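Long-range contacts in putative acetamidase/formamidase (Yersinia enterocolitica subsp. palearctica serotype O:3, PDB 5UBU), which probably hydrolyses carbon-nitrogen bonds, other than peptide bonds, in linear amides: residues Val13-Gly18 against Asp246-Trp251; Thr49-Asp54 against Met92-Glu97; Gly99-Val104 against Ile204-Val209; Leu173-Glu178 against Gly214-Gly219; Thr186-Gly191 against Leu253-Met258. One frame throughout, in Å; residues are numbered along the deposited sequence.

Interaction 1. Residues Val13-Gly18 against Asp246-Trp251; sequences VKRGVG and DLIKNW
Asp246 reaches across to the backbone of Gly18, where the chain leaving helix 11-15 runs past the end of strand 239-248 in the large mixed sheet of the protein. Its CG stands anti to the backbone N (chi1 -155°), and OD1 accepts Gly18 N through the syn lone pair at 2.9 Å. The anti lone pair of OD1 takes Leu247 N of its own strand, so two N-H groups hold the carboxylate; an aspartate is short enough to serve both. Gly18 has no side chain to keep its peptide at a distance. Leu247 offers its carbonyl: Val17 N donates to Leu247 O at 3.0 Å in a nearly straight bond. Beside it the branched Val17 sets CG2 4.1 Å from Leu247 CB. Ile248 follows, crossing Arg15 at about a right angle, with CG2 over one face of the guanidinium. Lys249 lends its aliphatic part, CG lying 3.8 Å from Val17 CG1, while its amine leads away to a salt bridge with Asp100. At Asn250 the carbonyl O stands near the guanidinium plane, at its edge. Trp251 completes the run with a cation-pi contact: Arg15 CZ lies 4.5 Å from the centroid of the indole five-membered ring. The two planes are 55° apart, and the tilted guanidinium brings NH2 down over the ring, 3.5 Å from Trp251 CD1.

Interaction 2. Residues Thr49-Asp54 against Met92-Glu97; sequences TIEPGD and MINGAE
Thr49 and Ile50 run parallel to Met92 and Ile93, paired residue for residue, with CA atoms 4.4 Å apart at Thr49 and Met92 before both chains turn away. Two backbone bonds close the register: Ile50 N donates to Met92 O at 2.7 Å, and Asn94 N to Ile50 O at 2.9 Å. On one face Thr49 OG1 lies 3.8 Å from CB of Met92, which is present as selenomethionine and whose bent chain carries its end away. On the other, Ile50 and Ile93 run alongside each other in the same direction, their CG1 atoms 4.1 Å apart; beta-branched residues suit the extended backbone, and both also pack on Val245. Pro52 crosses Ile93 at a slant, its CG 3.7 Å from Ile93 CG2, and so extends this apolar face beyond the strand. Nearer the solvent, Asn94 CG stands anti to the backbone N (chi1 -172°), and ND2 donates to Glu51 OE2 at 2.9 Å. The oxygen is met on its syn side, lying close to the amide plane although the carboxylate and amide planes are 64° apart. Gly53 and Gly95 take the positive phi at the third position of two type II turns, Glu51 to Asp54 and Ile93 to Ala96. Strand 48-50 is thus added in parallel to strand 87-93 at the edge of a mixed sheet, and both strands end in type II beta turns.

Interaction 3. Residues Gly99-Val104 against Ile204-Val209; sequences GDVIAV and ITYLPV
Ile102 and Leu207 form an antiparallel hydrogen-bonded pair on two neighbouring strands in the large mixed sheet, exchanging Ile102 N to Leu207 O and Leu207 N to Ile102 O, each at 2.9 Å. Val104 and Thr205 make the next such pair, and Val209 N with Asp100 O and Gly99 N with Val209 O carry the bonding past the strand ends. Pro208 falls opposite Val101 in a non-hydrogen-bonded pair, a place where its missing N-H costs this pairing nothing. On the face of Val101, Ala103 and Tyr206, the CG1 of Val101, anti to the backbone N (chi1 172°), lies 3.7 Å from Tyr206 CB. The small Ala103 leaves room for the phenol ring, which comes obliquely to its methyl with CE1 3.7 Å from Ala103 CB. That ring is positioned further out by Glu259, which hydrogen-bonds its hydroxyl, and by an edge-to-face stack with Trp251. On the other face Ile102 CG1 touches Val209 CG2 at 3.6 Å as the side chains pass at a slant, and the branched residues here turn toward strand 169-175: Ile102 to Val175, Val104 and Thr205 to Leu173. Apolar residues suit so deeply buried a pairing; the threonine has its hydroxyl met by a water. That water donates to Val104 O at 3.0 Å and hydrogen-bonds Thr205 OG1 at 2.6 Å.

Interaction 4. Residues Leu173-Glu178 against Gly214-Gly219; sequences LSVSPE and GRLFIG
Ser174 O receives the shortest backbone bond of this contact, from Phe217 N at 2.7 Å, and the return bond from Ser174 N to Phe217 O spans 2.9 Å. In both, the donor is tilted somewhat from the carbonyl plane. Together they make an antiparallel hydrogen-bonded pair, beside which Leu173 and Ile218 form a non-hydrogen-bonded one. Further along, the regular pairing gives out: Ser176 N makes only weak bonds, to Arg215 O and to Gly214 O, and a water donates to both Ser176 O and Gly214 O. Gly214 has a positive phi (84°) with psi -60°, which a residue without a side chain accepts readily. On one face Leu173 CG stands anti to the backbone N (chi1 -176°), and CD1 lies 3.9 Å from Leu216 CD1 as the two chains cross obliquely. The same Leu173 methyl lies 4.0 Å from Ile218 CG1, while Val175 CG1 reaches Leu216 CD1 at 4.2 Å. These compact aliphatic groups face Leu207 and Val245 of the larger sheet. On the opposite face the small Ser174 places OG 3.6 Å from Phe217 CB, and Ser174 O lies near the ring plane, at its edge. Arg215 lays its aliphatic part on Ser176, CB to CB at 3.5 Å, before its guanidinium goes on to Ser44 O. The whole is an antiparallel pair inside a mixed sheet that packs on a second sheet; strand 214-222 runs on to Asp220 and His222, which bind sodium ions here.

Interaction 5. Residues Thr186-Gly191 against Leu253-Met258; sequences TPDNHG and LSWPRM
Asp188 meets Trp255 through its backbone, its carbonyl C lying 3.6 Å from the indole CZ3 in an oblique approach. The side chain serves its own loop: OD1 accepts Asn189 N at 2.7 Å on the anti lone pair, and OD2 has its partner in a salt bridge with Lys318. Short and doubly acceptor, an aspartate fits this bend, where one oxygen steadies the next peptide while the other faces a lysine. Asn189 carries most of the contact. Its CB stands over the six-membered ring of Trp255, 3.9 Å from the centroid and 15° off the normal, a CH-pi contact displaced toward the rim. The same CB also comes to Ser254 O at 3.2 Å. The broad, flat tryptophan gives the turn a surface to rest on. Arg210 ties the two segments together from outside, donating a hydrogen bond to Asn189 O and a weak one to Ser254 O. His190 is held by a backbone bond with Val175, and Gly191 closes the bend with its N 3.7 Å from Pro256 CG; the rigid proline ring presses on a residue without a side chain, whose backbone angles suit glycine. Between Asp188 and Gly191 run Asp188 N to Gly191 O at 2.8 Å and Gly191 N to Asp188 O at 3.3 Å. That pattern marks a two-residue beta hairpin with a type I turn, its first strand weakly bonded, packed on the loop before strand 257-260; its second strand holds Asn193, a sodium ligand.

The five contacts lie within 20 Å of one another, between centres. Interactions 1 and 3 share the large mixed sheet, in which strand 101-111 lies between strands 239-248 and 203-208, and interaction 5 joins strand 257-260 of that sheet to the hairpin of the second sheet. Interactions 2 and 4 belong to the second sheet, where strand 87-93 neighbours strand 214-222; interactions 3 and 4, about 10 Å apart between centres, touch across the two sheets. Along the chain, interactions 2, 3 and 4 are all nested within interaction 1, whereas interaction 5 crosses interactions 1, 3 and 4. N-terminal and C-terminal parts are thus interleaved in a single body, with most sodium ligands on or beside strands of the second sheet.

Interaction 1. Residues Val13-Gly18 against Asp246-Trp251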
# COMPACT_ATOMS: atom_id res chain seq x y z
N VAL B 13 15.77 34.04 6.57
CA VAL B 13 16.43 35.29 6.91
C VAL B 13 17.90 35.26 6.52
O VAL B 13 18.42 36.26 6.02
CB VAL B 13 16.23 35.63 8.41
CG1 VAL B 13 17.05 36.86 8.82
CG2 VAL B 13 14.75 35.85 8.69
N LYS B 14 18.57 34.13 6.72
CA LYS B 14 19.99 34.02 6.37
C LYS B 14 20.31 33.94 4.89
O LYS B 14 21.39 34.35 4.48
CB LYS B 14 20.68 32.85 7.10
CG LYS B 14 20.96 33.15 8.57
CD LYS B 14 21.99 32.20 9.18
CE LYS B 14 22.68 32.89 10.35
NZ LYS B 14 23.70 32.05 11.05
N ARG B 15 19.37 33.43 4.09
CA ARG B 15 19.61 33.29 2.65
C ARG B 15 18.61 34.01 1.75
O ARG B 15 18.84 34.11 0.55
CB ARG B 15 19.64 31.81 2.28
CG ARG B 15 20.73 31.02 3.00
CD ARG B 15 20.70 29.57 2.55
NE ARG B 15 21.05 29.43 1.14
CZ ARG B 15 21.03 28.28 0.47
NH1 ARG B 15 21.37 28.26 -0.82
NH2 ARG B 15 20.67 27.15 1.07
N GLY B 16 17.52 34.52 2.32
CA GLY B 16 16.52 35.24 1.53
C GLY B 16 17.08 36.56 1.03
O GLY B 16 17.68 37.33 1.79
N VAL B 17 16.88 36.82 -0.26
CA VAL B 17 17.38 38.05 -0.89
C VAL B 17 16.67 39.31 -0.40
O VAL B 17 17.24 40.40 -0.42
CB VAL B 17 17.33 37.99 -2.44
CG1 VAL B 17 18.20 36.86 -2.96
CG2 VAL B 17 15.91 37.86 -2.97
N GLY B 18 15.42 39.14 0.05
CA GLY B 18 14.61 40.26 0.53
C GLY B 18 14.81 40.64 2.00
O GLY B 18 14.16 41.56 2.49
N ASP B 246 9.56 35.32 0.64
CA ASP B 246 10.92 35.72 0.28
C ASP B 246 11.44 34.67 -0.71
O ASP B 246 10.75 33.68 -1.01
CB ASP B 246 11.79 35.88 1.53
CG ASP B 246 12.98 36.86 1.32
OD1 ASP B 246 13.51 36.98 0.19
OD2 ASP B 246 13.41 37.51 2.32
N LEU B 247 12.64 34.91 -1.25
CA LEU B 247 13.23 34.04 -2.26
C LEU B 247 14.65 33.65 -1.94
O LEU B 247 15.48 34.50 -1.63
CB LEU B 247 13.22 34.80 -3.59
CG LEU B 247 13.75 34.11 -4.85
CD1 LEU B 247 12.86 32.94 -5.22
CD2 LEU B 247 13.81 35.10 -5.98
N ILE B 248 14.93 32.34 -2.00
CA ILE B 248 16.26 31.79 -1.76
C ILE B 248 16.75 31.31 -3.12
O ILE B 248 16.11 30.49 -3.77
CB ILE B 248 16.26 30.63 -0.74
CG1 ILE B 248 15.81 31.14 0.64
CG2 ILE B 248 17.65 30.02 -0.63
CD1 ILE B 248 15.46 30.04 1.62
N LYS B 249 17.89 31.83 -3.55
CA LYS B 249 18.43 31.51 -4.85
C LYS B 249 19.23 30.23 -4.90
O LYS B 249 19.99 29.92 -3.98
CB LYS B 249 19.34 32.65 -5.33
CG LYS B 249 18.68 34.02 -5.41
CD LYS B 249 17.54 34.14 -6.42
CE LYS B 249 18.02 33.97 -7.86
NZ LYS B 249 16.92 34.17 -8.83
N ASN B 250 19.03 29.48 -5.98
CA ASN B 250 19.78 28.26 -6.27
C ASN B 250 19.93 27.28 -5.09
O ASN B 250 21.04 27.01 -4.63
CB ASN B 250 21.15 28.70 -6.83
CG ASN B 250 21.91 27.58 -7.50
OD1 ASN B 250 21.33 26.63 -8.03
ND2 ASN B 250 23.23 27.71 -7.51
N TRP B 251 18.80 26.77 -4.61
CA TRP B 251 18.75 25.79 -3.51
C TRP B 251 17.87 24.66 -4.04
O TRP B 251 16.65 24.77 -4.06
CB TRP B 251 18.23 26.44 -2.21
CG TRP B 251 18.19 25.54 -1.02
CD1 TRP B 251 19.10 24.58 -0.69
CD2 TRP B 251 17.28 25.62 0.09
NE1 TRP B 251 18.76 24.00 0.51
CE2 TRP B 251 17.65 24.63 1.01
CE3 TRP B 251 16.17 26.43 0.37
CZ2 TRP B 251 16.95 24.41 2.21
CZ3 TRP B 251 15.47 26.20 1.56
CH2 TRP B 251 15.86 25.20 2.46

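Interaction 2. Residues Thr49-Asp54 against Met92-Glu97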
# COMPACT_ATOMS: atom_id res chain seq x y z
N THR B 49 1.98 40.59 -8.42
CA THR B 49 3.43 40.44 -8.57
C THR B 49 4.06 41.17 -7.39
O THR B 49 3.72 42.34 -7.13
CB THR B 49 3.94 41.02 -9.90
OG1 THR B 49 3.26 40.38 -10.99
CG2 THR B 49 5.45 40.80 -10.03
N ILE B 50 4.95 40.49 -6.67
CA ILE B 50 5.60 41.07 -5.50
C ILE B 50 7.12 40.94 -5.53
O ILE B 50 7.69 40.17 -6.32
CB ILE B 50 5.10 40.38 -4.20
CG1 ILE B 50 5.53 38.91 -4.15
CG2 ILE B 50 3.58 40.48 -4.08
CD1 ILE B 50 5.12 38.22 -2.87
N GLU B 51 7.78 41.70 -4.65
CA GLU B 51 9.22 41.65 -4.49
C GLU B 51 9.52 40.67 -3.34
O GLU B 51 8.72 40.55 -2.41
CB GLU B 51 9.77 43.03 -4.15
CG GLU B 51 9.67 44.05 -5.28
CD GLU B 51 10.60 43.76 -6.43
OE1 GLU B 51 11.56 42.98 -6.26
OE2 GLU B 51 10.41 44.34 -7.52
N PRO B 52 10.66 39.95 -3.41
CA PRO B 52 10.98 39.07 -2.30
C PRO B 52 11.09 39.89 -1.02
O PRO B 52 11.75 40.94 -1.02
CB PRO B 52 12.34 38.47 -2.69
CG PRO B 52 12.38 38.55 -4.16
CD PRO B 52 11.63 39.81 -4.51
N GLY B 53 10.43 39.45 0.04
CA GLY B 53 10.44 40.16 1.32
C GLY B 53 9.11 40.85 1.60
O GLY B 53 8.85 41.21 2.72
N ASP B 54 8.30 41.05 0.56
CA ASP B 54 6.98 41.69 0.70
C ASP B 54 6.00 40.83 1.49
O ASP B 54 6.16 39.62 1.61
CB ASP B 54 6.34 41.98 -0.67
CG ASP B 54 6.95 43.17 -1.39
OD1 ASP B 54 7.83 43.86 -0.82
OD2 ASP B 54 6.53 43.42 -2.54
N MSE B 92 3.25 36.22 -8.20
CA MSE B 92 4.57 36.17 -8.85
C MSE B 92 5.63 36.82 -8.01
O MSE B 92 5.41 37.91 -7.48
CB MSE B 92 4.54 36.89 -10.20
CG MSE B 92 3.34 36.48 -11.06
SE MSE B 92 3.50 34.61 -11.66
CE MSE B 92 4.75 34.84 -13.18
N ILE B 93 6.77 36.15 -7.85
CA ILE B 93 7.87 36.70 -7.07
C ILE B 93 8.94 37.13 -8.07
O ILE B 93 9.42 36.31 -8.86
CB ILE B 93 8.44 35.71 -6.03
CG1 ILE B 93 7.38 35.32 -4.97
CG2 ILE B 93 9.63 36.32 -5.31
CD1 ILE B 93 6.25 34.45 -5.47
N ASN B 94 9.29 38.41 -8.04
CA ASN B 94 10.28 38.98 -8.94
C ASN B 94 11.65 38.33 -8.77
O ASN B 94 12.23 38.37 -7.69
CB ASN B 94 10.38 40.50 -8.69
CG ASN B 94 11.25 41.21 -9.71
OD1 ASN B 94 11.69 40.62 -10.69
ND2 ASN B 94 11.48 42.49 -9.50
N GLY B 95 12.15 37.74 -9.86
CA GLY B 95 13.45 37.07 -9.88
C GLY B 95 13.42 35.55 -9.72
O GLY B 95 14.41 34.88 -10.00
N ALA B 96 12.28 35.01 -9.28
CA ALA B 96 12.16 33.55 -9.08
C ALA B 96 12.28 32.77 -10.39
O ALA B 96 11.66 33.12 -11.39
CB ALA B 96 10.85 33.22 -8.38
N GLU B 97 13.10 31.73 -10.37
CA GLU B 97 13.31 30.87 -11.54
C GLU B 97 13.57 29.44 -11.07
O GLU B 97 13.88 29.22 -9.90
CB GLU B 97 14.48 31.37 -12.41
CG GLU B 97 15.84 31.37 -11.73
CD GLU B 97 16.96 31.97 -12.55
OE1 GLU B 97 18.08 32.10 -12.00
OE2 GLU B 97 16.74 32.32 -13.73

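Interaction 3. Residues Gly99-Val104 against Ile204-Val209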
# COMPACT_ATOMS: atom_id res chain seq x y z
N GLY B 99 14.96 26.18 -9.83
CA GLY B 99 16.15 25.93 -9.03
C GLY B 99 16.13 26.74 -7.75
O GLY B 99 16.91 26.46 -6.83
N ASP B 100 15.26 27.76 -7.70
CA ASP B 100 15.11 28.61 -6.51
C ASP B 100 14.09 28.00 -5.56
O ASP B 100 13.54 26.92 -5.81
CB ASP B 100 14.68 30.04 -6.90
CG ASP B 100 15.75 30.80 -7.68
OD1 ASP B 100 16.91 30.33 -7.72
OD2 ASP B 100 15.44 31.87 -8.25
N VAL B 101 13.87 28.70 -4.45
CA VAL B 101 12.92 28.27 -3.44
C VAL B 101 12.15 29.47 -2.91
O VAL B 101 12.73 30.52 -2.64
CB VAL B 101 13.65 27.61 -2.25
CG1 VAL B 101 12.70 27.33 -1.10
CG2 VAL B 101 14.31 26.31 -2.70
N ILE B 102 10.83 29.31 -2.79
CA ILE B 102 9.98 30.35 -2.24
C ILE B 102 9.83 30.04 -0.76
O ILE B 102 9.47 28.92 -0.40
CB ILE B 102 8.58 30.34 -2.86
CG1 ILE B 102 8.64 30.56 -4.38
CG2 ILE B 102 7.69 31.39 -2.21
CD1 ILE B 102 9.23 31.90 -4.80
N ALA B 103 10.12 31.02 0.09
CA ALA B 103 9.97 30.86 1.53
C ALA B 103 8.69 31.58 1.90
O ALA B 103 8.55 32.77 1.62
CB ALA B 103 11.16 31.45 2.26
N VAL B 104 7.75 30.87 2.52
CA VAL B 104 6.48 31.47 2.91
C VAL B 104 6.34 31.43 4.42
O VAL B 104 6.11 30.37 5.01
CB VAL B 104 5.28 30.74 2.27
CG1 VAL B 104 3.97 31.41 2.67
CG2 VAL B 104 5.43 30.71 0.75
N ILE B 204 7.59 28.58 8.54
CA ILE B 204 8.15 29.03 7.27
C ILE B 204 8.16 27.80 6.39
O ILE B 204 8.81 26.82 6.74
CB ILE B 204 9.60 29.55 7.40
CG1 ILE B 204 9.69 30.65 8.46
CG2 ILE B 204 10.09 30.07 6.06
CD1 ILE B 204 11.12 31.12 8.75
N THR B 205 7.45 27.83 5.27
CA THR B 205 7.41 26.69 4.35
C THR B 205 8.29 27.01 3.14
O THR B 205 8.20 28.11 2.57
CB THR B 205 5.97 26.36 3.90
OG1 THR B 205 5.17 26.07 5.05
CG2 THR B 205 5.96 25.16 2.98
N TYR B 206 9.15 26.06 2.76
CA TYR B 206 10.05 26.20 1.62
C TYR B 206 9.54 25.35 0.46
O TYR B 206 9.38 24.15 0.61
CB TYR B 206 11.46 25.77 2.02
CG TYR B 206 12.00 26.59 3.18
CD1 TYR B 206 12.38 27.91 3.00
CD2 TYR B 206 12.16 26.03 4.44
CE1 TYR B 206 12.87 28.67 4.06
CE2 TYR B 206 12.65 26.78 5.50
CZ TYR B 206 13.01 28.11 5.30
OH TYR B 206 13.50 28.87 6.33
N LEU B 207 9.26 25.99 -0.67
CA LEU B 207 8.71 25.33 -1.86
C LEU B 207 9.65 25.45 -3.06
O LEU B 207 10.10 26.55 -3.37
CB LEU B 207 7.36 25.96 -2.20
CG LEU B 207 6.27 25.83 -1.13
CD1 LEU B 207 5.07 26.72 -1.43
CD2 LEU B 207 5.83 24.38 -0.97
N PRO B 208 9.91 24.34 -3.78
CA PRO B 208 10.82 24.40 -4.90
C PRO B 208 10.22 25.02 -6.16
O PRO B 208 9.21 24.53 -6.66
CB PRO B 208 11.17 22.93 -5.16
CG PRO B 208 10.13 22.12 -4.46
CD PRO B 208 9.19 23.06 -3.75
N VAL B 209 10.87 26.05 -6.67
CA VAL B 209 10.42 26.73 -7.87
C VAL B 209 10.76 25.90 -9.11
O VAL B 209 11.87 25.39 -9.23
CB VAL B 209 11.08 28.12 -8.02
CG1 VAL B 209 10.62 28.82 -9.30
CG2 VAL B 209 10.76 28.99 -6.82
O HOH W 1 4.34 28.25 6.18

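Interaction 4. Residues Leu173-Glu178 against Gly214-Gly219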
# COMPACT_ATOMS: atom_id res chain seq x y z
N LEU B 173 -0.88 25.01 0.24
CA LEU B 173 0.16 26.01 0.00
C LEU B 173 1.04 25.40 -1.09
O LEU B 173 1.58 24.32 -0.91
CB LEU B 173 0.97 26.29 1.27
CG LEU B 173 2.02 27.40 1.16
CD1 LEU B 173 1.37 28.73 0.80
CD2 LEU B 173 2.84 27.53 2.44
N SER B 174 1.18 26.09 -2.22
CA SER B 174 1.95 25.51 -3.31
C SER B 174 2.50 26.49 -4.33
O SER B 174 2.19 27.67 -4.32
CB SER B 174 1.05 24.52 -4.06
OG SER B 174 -0.11 25.16 -4.53
N VAL B 175 3.36 25.95 -5.19
CA VAL B 175 3.94 26.70 -6.30
C VAL B 175 3.64 25.88 -7.56
O VAL B 175 3.38 24.68 -7.47
CB VAL B 175 5.44 26.98 -6.13
CG1 VAL B 175 5.66 28.00 -5.03
CG2 VAL B 175 6.22 25.71 -5.85
N SER B 176 3.66 26.52 -8.72
CA SER B 176 3.36 25.83 -9.97
C SER B 176 4.39 24.81 -10.42
O SER B 176 5.58 25.00 -10.19
CB SER B 176 3.21 26.84 -11.10
OG SER B 176 3.03 26.18 -12.35
N PRO B 177 3.93 23.69 -11.00
CA PRO B 177 4.84 22.75 -11.61
C PRO B 177 5.40 23.41 -12.88
O PRO B 177 4.91 24.46 -13.28
CB PRO B 177 3.95 21.57 -11.99
CG PRO B 177 2.86 21.60 -10.99
CD PRO B 177 2.64 23.04 -10.67
N GLU B 178 6.39 22.79 -13.51
CA GLU B 178 6.97 23.37 -14.71
C GLU B 178 5.96 23.43 -15.85
O GLU B 178 5.74 24.50 -16.43
CB GLU B 178 8.21 22.59 -15.14
CG GLU B 178 8.95 23.24 -16.30
CD GLU B 178 10.26 22.57 -16.65
OE1 GLU B 178 10.85 22.99 -17.66
OE2 GLU B 178 10.70 21.63 -15.94
N GLY B 214 7.77 31.68 -9.86
CA GLY B 214 7.32 30.89 -8.73
C GLY B 214 5.88 30.42 -8.86
O GLY B 214 5.61 29.21 -8.88
N ARG B 215 4.96 31.39 -8.94
CA ARG B 215 3.52 31.10 -9.04
C ARG B 215 3.01 30.47 -7.75
O ARG B 215 2.67 29.30 -7.71
CB ARG B 215 3.18 30.25 -10.27
CG ARG B 215 3.26 31.03 -11.56
CD ARG B 215 3.08 30.15 -12.78
NE ARG B 215 2.69 31.00 -13.91
CZ ARG B 215 1.43 31.24 -14.29
NH1 ARG B 215 0.39 30.68 -13.68
NH2 ARG B 215 1.21 32.05 -15.32
N LEU B 216 2.96 31.28 -6.70
CA LEU B 216 2.51 30.84 -5.38
C LEU B 216 0.99 30.83 -5.28
O LEU B 216 0.33 31.80 -5.64
CB LEU B 216 3.08 31.76 -4.30
CG LEU B 216 2.68 31.49 -2.83
CD1 LEU B 216 3.13 30.11 -2.38
CD2 LEU B 216 3.27 32.59 -1.95
N PHE B 217 0.46 29.72 -4.78
CA PHE B 217 -0.97 29.55 -4.57
C PHE B 217 -1.21 29.26 -3.09
O PHE B 217 -0.41 28.56 -2.45
CB PHE B 217 -1.52 28.38 -5.39
CG PHE B 217 -1.48 28.60 -6.87
CD1 PHE B 217 -0.35 28.28 -7.60
CD2 PHE B 217 -2.60 29.07 -7.54
CE1 PHE B 217 -0.33 28.45 -8.97
CE2 PHE B 217 -2.59 29.25 -8.91
CZ PHE B 217 -1.46 28.93 -9.64
N ILE B 218 -2.31 29.77 -2.55
CA ILE B 218 -2.64 29.55 -1.14
C ILE B 218 -4.15 29.40 -0.98
O ILE B 218 -4.93 29.87 -1.81
CB ILE B 218 -2.07 30.70 -0.26
CG1 ILE B 218 -2.22 30.39 1.23
CG2 ILE B 218 -2.72 32.04 -0.61
CD1 ILE B 218 -1.56 31.41 2.13
N GLY B 219 -4.57 28.70 0.07
CA GLY B 219 -6.00 28.50 0.34
C GLY B 219 -6.29 27.42 1.35
O GLY B 219 -5.38 26.92 1.99
O HOH W 2 7.24 27.17 -9.60

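Interaction 5. Residues Thr186-Gly191 against Leu253-Met258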
# COMPACT_ATOMS: atom_id res chain seq x y z
N THR B 186 -4.97 17.76 -4.59
CA THR B 186 -3.78 16.92 -4.51
C THR B 186 -2.46 17.58 -4.04
O THR B 186 -2.11 18.66 -4.51
CB THR B 186 -3.49 16.32 -5.92
OG1 THR B 186 -4.64 15.60 -6.39
CG2 THR B 186 -2.29 15.39 -5.90
N PRO B 187 -1.74 16.94 -3.09
CA PRO B 187 -0.42 17.40 -2.67
C PRO B 187 0.61 16.61 -3.47
O PRO B 187 0.36 15.46 -3.84
CB PRO B 187 -0.35 16.99 -1.22
CG PRO B 187 -1.18 15.77 -1.13
CD PRO B 187 -2.27 15.91 -2.16
N ASP B 188 1.77 17.22 -3.73
CA ASP B 188 2.81 16.53 -4.51
C ASP B 188 4.15 17.21 -4.20
O ASP B 188 4.32 17.80 -3.13
CB ASP B 188 2.41 16.58 -6.00
CG ASP B 188 2.99 15.45 -6.81
OD1 ASP B 188 4.19 15.09 -6.63
OD2 ASP B 188 2.23 14.93 -7.66
N ASN B 189 5.11 17.14 -5.13
CA ASN B 189 6.43 17.77 -4.90
C ASN B 189 6.45 19.30 -5.04
O ASN B 189 7.50 19.93 -4.89
CB ASN B 189 7.52 17.12 -5.78
CG ASN B 189 7.25 17.25 -7.28
OD1 ASN B 189 6.59 18.18 -7.74
ND2 ASN B 189 7.80 16.34 -8.03
N HIS B 190 5.29 19.87 -5.33
CA HIS B 190 5.13 21.31 -5.49
C HIS B 190 4.41 21.92 -4.29
O HIS B 190 4.20 23.14 -4.24
CB HIS B 190 4.28 21.57 -6.74
CG HIS B 190 2.83 21.23 -6.57
ND1 HIS B 190 2.40 19.95 -6.31
CD2 HIS B 190 1.72 21.99 -6.66
CE1 HIS B 190 1.08 19.94 -6.21
NE2 HIS B 190 0.64 21.17 -6.42
N GLY B 191 4.05 21.08 -3.32
CA GLY B 191 3.30 21.49 -2.14
C GLY B 191 1.90 20.95 -2.37
O GLY B 191 1.70 19.74 -2.51
N LEU B 253 15.72 21.63 -4.23
CA LEU B 253 14.87 20.82 -3.37
C LEU B 253 14.00 19.95 -4.25
O LEU B 253 13.60 20.38 -5.33
CB LEU B 253 13.91 21.66 -2.52
CG LEU B 253 14.40 22.72 -1.55
CD1 LEU B 253 13.21 23.14 -0.68
CD2 LEU B 253 15.54 22.19 -0.69
N SER B 254 13.72 18.74 -3.80
CA SER B 254 12.86 17.84 -4.54
C SER B 254 11.47 17.84 -3.93
O SER B 254 10.49 17.56 -4.63
CB SER B 254 13.43 16.43 -4.56
OG SER B 254 14.65 16.41 -5.27
N TRP B 255 11.38 18.15 -2.63
CA TRP B 255 10.12 18.17 -1.91
C TRP B 255 10.01 19.39 -1.01
O TRP B 255 11.01 20.02 -0.71
CB TRP B 255 9.99 16.91 -1.07
CG TRP B 255 9.91 15.70 -1.89
CD1 TRP B 255 10.94 14.93 -2.31
CD2 TRP B 255 8.73 15.13 -2.43
NE1 TRP B 255 10.48 13.89 -3.07
CE2 TRP B 255 9.12 14.00 -3.17
CE3 TRP B 255 7.37 15.46 -2.36
CZ2 TRP B 255 8.21 13.19 -3.84
CZ3 TRP B 255 6.46 14.66 -3.03
CH2 TRP B 255 6.88 13.53 -3.76
N PRO B 256 8.78 19.72 -0.57
CA PRO B 256 8.63 20.85 0.33
C PRO B 256 9.26 20.60 1.69
O PRO B 256 9.31 19.46 2.15
CB PRO B 256 7.10 20.97 0.52
CG PRO B 256 6.51 20.28 -0.66
CD PRO B 256 7.48 19.21 -1.05
N ARG B 257 9.74 21.67 2.32
CA ARG B 257 10.33 21.61 3.65
C ARG B 257 9.76 22.74 4.45
O ARG B 257 9.26 23.72 3.89
CB ARG B 257 11.83 21.73 3.58
CG ARG B 257 12.51 20.56 2.92
CD ARG B 257 13.99 20.84 2.68
NE ARG B 257 14.64 19.65 2.13
CZ ARG B 257 15.92 19.59 1.76
NH1 ARG B 257 16.72 20.65 1.88
NH2 ARG B 257 16.40 18.46 1.27
N MSE B 258 9.78 22.61 5.77
CA MSE B 258 9.28 23.69 6.62
C MSE B 258 10.17 23.80 7.82
O MSE B 258 11.01 22.94 8.09
CB MSE B 258 7.76 23.61 6.88
CG MSE B 258 7.33 22.70 8.02
SE MSE B 258 7.30 23.63 9.76
CE MSE B 258 6.88 22.03 10.84